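Local coordinates for Cas13d (uncultured Ruminococcus sp, PDB 6IV9), which binds a CRISPR RNA and probably uses its two HEPN domains to mature that guide and cleave target RNA, at residues Tyr192-Met197 against Lys252-Phe257. The protein carries 2 engineered substitutions. Residues are numbered along the deposited sequence; the frame is centred on the assembly and turned at random.
Sequences YALNNM and KRLGYF
M197 packs against R253 and F257 in a Met-aromatic contact joined to an arginine-carbonyl hydrogen bond, where the last part of the long helix 168-197 meets the 3-10 segment 253-257, on the connection from helix 232-251 to helix 267-291. Buried within the helical body of Cas13d, it illustrates how a single methionine can serve two partners, offering its thioether to a ring and its backbone oxygen to a guanidinium. CG of M197 stands anti to the backbone N, and bends at the next two torsions bring the sulfur up to the aromatic ring. M197 and F257 meet tip to tip: SD lies 3.6 Å from CE2 of F257 and approaches the ring obliquely, 46° off its normal. L194 reaches the same ring atom, its CD2 lying 3.8 Å from CE2 of F257. Outside the two segments, F508 packs edge-to-face with this ring and K637 of helix 630-638 touches it. Nearer the backbone, the side chains of M197 and R253 slide past each other in opposite directions, with CG of M197 only 3.3 Å from CB of R253, a tight approach. Beyond this, R253 bends at chi2, and its guanidinium divides its work: NH2 forms a salt bridge with D586, which is also hydrogen-bonded to Y256 OH, while NH1 reaches the backbone of M197. An alanine in place of R253 would probably deprive D586 of this salt bridge and leave the carbonyl of M197 without this donor. That bond, from NH1 of R253 to O of M197, spans 3.0 Å but is bent, with an N-H...O angle of 136° and the donor tilted 27° from the carbonyl plane.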
ATOM      1  N   TYR A 192       0.274  -7.657  13.448  1.00 24.14           N
ATOM      2  CA  TYR A 192      -1.024  -7.575  14.149  1.00 22.13           C
ATOM      3  C   TYR A 192      -1.977  -8.630  13.592  1.00 21.27           C
ATOM      4  O   TYR A 192      -2.619  -9.298  14.348  1.00 24.64           O
ATOM      5  CB  TYR A 192      -1.631  -6.184  13.992  1.00 24.32           C
ATOM      6  CG  TYR A 192      -3.087  -6.124  14.354  1.00 23.15           C
ATOM      7  CD1 TYR A 192      -3.505  -6.182  15.664  1.00 27.46           C
ATOM      8  CD2 TYR A 192      -4.048  -6.043  13.373  1.00 27.12           C
ATOM      9  CE1 TYR A 192      -4.846  -6.143  15.996  1.00 27.67           C
ATOM     10  CE2 TYR A 192      -5.391  -5.998  13.686  1.00 27.08           C
ATOM     11  CZ  TYR A 192      -5.795  -6.055  15.001  1.00 29.10           C
ATOM     12  OH  TYR A 192      -7.120  -6.001  15.277  1.00 28.96           O
ATOM     13  N   ALA A 193      -2.020  -8.779  12.281  1.00 22.29           N
ATOM     14  CA  ALA A 193      -2.935  -9.756  11.662  1.00 23.26           C
ATOM     15  C   ALA A 193      -2.591 -11.172  12.137  1.00 29.92           C
ATOM     16  O   ALA A 193      -3.488 -11.913  12.463  1.00 26.34           O
ATOM     17  CB  ALA A 193      -2.835  -9.656  10.174  1.00 24.95           C
ATOM     18  N   LEU A 194      -1.312 -11.509  12.174  1.00 26.94           N
ATOM     19  CA  LEU A 194      -0.906 -12.865  12.614  1.00 32.04           C
ATOM     20  C   LEU A 194      -1.297 -13.087  14.075  1.00 29.16           C
ATOM     21  O   LEU A 194      -1.816 -14.132  14.363  1.00 34.43           O
ATOM     22  CB  LEU A 194       0.592 -13.027  12.363  1.00 30.20           C
ATOM     23  CG  LEU A 194       0.936 -13.137  10.886  1.00 33.08           C
ATOM     24  CD1 LEU A 194       2.419 -12.992  10.657  1.00 38.32           C
ATOM     25  CD2 LEU A 194       0.426 -14.443  10.325  1.00 39.09           C
ATOM     26  N   ASN A 195      -1.069 -12.109  14.940  1.00 28.22           N
ATOM     27  CA  ASN A 195      -1.481 -12.220  16.359  1.00 30.36           C
ATOM     28  C   ASN A 195      -3.005 -12.306  16.464  1.00 35.06           C
ATOM     29  O   ASN A 195      -3.501 -13.082  17.257  1.00 32.30           O
ATOM     30  CB  ASN A 195      -0.959 -11.066  17.203  1.00 30.41           C
ATOM     31  CG  ASN A 195       0.465 -11.317  17.632  1.00 41.73           C
ATOM     32  OD1 ASN A 195       0.698 -12.096  18.528  1.00 42.01           O
ATOM     33  ND2 ASN A 195       1.415 -10.720  16.950  1.00 37.50           N
ATOM     34  N   ASN A 196      -3.702 -11.503  15.676  1.00 26.88           N
ATOM     35  CA  ASN A 196      -5.179 -11.435  15.691  1.00 26.95           C
ATOM     36  C   ASN A 196      -5.776 -12.778  15.276  1.00 30.07           C
ATOM     37  O   ASN A 196      -6.759 -13.192  15.841  1.00 28.99           O
ATOM     38  CB  ASN A 196      -5.695 -10.362  14.747  1.00 26.05           C
ATOM     39  CG  ASN A 196      -7.191 -10.227  14.856  1.00 28.20           C
ATOM     40  OD1 ASN A 196      -7.715 -10.099  15.935  1.00 28.40           O
ATOM     41  ND2 ASN A 196      -7.873 -10.288  13.741  1.00 28.77           N
ATOM     42  N   MET A 197      -5.097 -13.450  14.357  1.00 29.35           N
ATOM     43  CA  MET A 197      -5.489 -14.726  13.713  1.00 36.89           C
ATOM     44  C   MET A 197      -5.630 -15.812  14.780  1.00 42.44           C
ATOM     45  O   MET A 197      -6.399 -16.733  14.579  1.00 38.90           O
ATOM     46  CB  MET A 197      -4.368 -15.122  12.755  1.00 42.53           C
ATOM     47  CG  MET A 197      -4.737 -16.091  11.703  1.00 63.58           C
ATOM     48  SD  MET A 197      -4.343 -15.444  10.074  1.00 67.54           S
ATOM     49  CE  MET A 197      -5.717 -14.321   9.871  1.00 66.48           C
ATOM     50  N   LYS A 252      -6.212 -22.931  11.512  1.00 26.63           N
ATOM     51  CA  LYS A 252      -6.467 -23.196  10.076  1.00 28.63           C
ATOM     52  C   LYS A 252      -6.676 -21.870   9.322  1.00 32.14           C
ATOM     53  O   LYS A 252      -6.903 -21.907   8.118  1.00 36.30           O
ATOM     54  CB  LYS A 252      -7.625 -24.170   9.862  1.00 38.07           C
ATOM     55  CG  LYS A 252      -7.521 -25.497  10.589  1.00 40.30           C
ATOM     56  CD  LYS A 252      -6.219 -26.192  10.350  1.00 43.17           C
ATOM     57  CE  LYS A 252      -6.109 -27.540  11.026  1.00 45.59           C
ATOM     58  NZ  LYS A 252      -4.697 -27.942  11.203  1.00 45.73           N
ATOM     59  N   ARG A 253      -6.512 -20.753  10.027  1.00 31.26           N
ATOM     60  CA  ARG A 253      -6.718 -19.370   9.515  1.00 31.13           C
ATOM     61  C   ARG A 253      -5.649 -18.959   8.492  1.00 34.25           C
ATOM     62  O   ARG A 253      -5.890 -18.034   7.723  1.00 29.91           O
ATOM     63  CB  ARG A 253      -6.838 -18.395  10.680  1.00 30.16           C
ATOM     64  CG  ARG A 253      -8.154 -18.512  11.422  1.00 33.07           C
ATOM     65  CD  ARG A 253      -8.775 -17.155  11.665  1.00 41.65           C
ATOM     66  NE  ARG A 253     -10.070 -17.214  12.301  1.00 35.28           N
ATOM     67  CZ  ARG A 253     -10.252 -17.611  13.534  1.00 34.67           C
ATOM     68  NH1 ARG A 253      -9.214 -17.866  14.299  1.00 32.71           N
ATOM     69  NH2 ARG A 253     -11.470 -17.745  14.004  1.00 36.17           N
ATOM     70  N   LEU A 254      -4.538 -19.699   8.410  1.00 30.77           N
ATOM     71  CA  LEU A 254      -3.448 -19.390   7.445  1.00 32.24           C
ATOM     72  C   LEU A 254      -3.950 -19.557   6.011  1.00 29.46           C
ATOM     73  O   LEU A 254      -3.404 -18.956   5.114  1.00 30.57           O
ATOM     74  CB  LEU A 254      -2.210 -20.242   7.721  1.00 29.60           C
ATOM     75  CG  LEU A 254      -1.307 -19.705   8.824  1.00 36.85           C
ATOM     76  CD1 LEU A 254      -0.168 -20.660   9.111  1.00 34.74           C
ATOM     77  CD2 LEU A 254      -0.773 -18.327   8.480  1.00 39.76           C
ATOM     78  N   GLY A 255      -5.024 -20.312   5.839  1.00 24.95           N
ATOM     79  CA  GLY A 255      -5.645 -20.550   4.529  1.00 29.21           C
ATOM     80  C   GLY A 255      -6.186 -19.266   3.932  1.00 32.70           C
ATOM     81  O   GLY A 255      -6.318 -19.173   2.727  1.00 34.06           O
ATOM     82  N   TYR A 256      -6.456 -18.290   4.785  1.00 31.03           N
ATOM     83  CA  TYR A 256      -6.989 -16.979   4.343  1.00 35.42           C
ATOM     84  C   TYR A 256      -5.954 -16.308   3.439  1.00 43.66           C
ATOM     85  O   TYR A 256      -6.342 -15.637   2.494  1.00 43.96           O
ATOM     86  CB  TYR A 256      -7.338 -16.125   5.557  1.00 32.72           C
ATOM     87  CG  TYR A 256      -8.675 -16.445   6.171  1.00 27.59           C
ATOM     88  CD1 TYR A 256      -9.794 -16.635   5.387  1.00 32.82           C
ATOM     89  CD2 TYR A 256      -8.821 -16.559   7.534  1.00 28.37           C
ATOM     90  CE1 TYR A 256     -11.031 -16.903   5.941  1.00 33.08           C
ATOM     91  CE2 TYR A 256     -10.042 -16.847   8.107  1.00 29.90           C
ATOM     92  CZ  TYR A 256     -11.153 -17.016   7.310  1.00 31.82           C
ATOM     93  OH  TYR A 256     -12.352 -17.280   7.872  1.00 27.89           O
ATOM     94  N   PHE A 257      -4.681 -16.530   3.749  1.00 40.00           N
ATOM     95  CA  PHE A 257      -3.525 -15.915   3.058  1.00 38.14           C
ATOM     96  C   PHE A 257      -3.066 -16.764   1.883  1.00 40.43           C
ATOM     97  O   PHE A 257      -2.096 -16.414   1.267  1.00 44.95           O
ATOM     98  CB  PHE A 257      -2.339 -15.867   4.006  1.00 35.28           C
ATOM     99  CG  PHE A 257      -2.488 -14.948   5.181  1.00 38.55           C
ATOM    100  CD1 PHE A 257      -3.104 -13.722   5.052  1.00 49.40           C
ATOM    101  CD2 PHE A 257      -1.963 -15.289   6.403  1.00 41.60           C
ATOM    102  CE1 PHE A 257      -3.201 -12.869   6.133  1.00 43.72           C
ATOM    103  CE2 PHE A 257      -2.066 -14.441   7.485  1.00 47.20           C
ATOM    104  CZ  PHE A 257      -2.686 -13.229   7.348  1.00 42.55           C
TER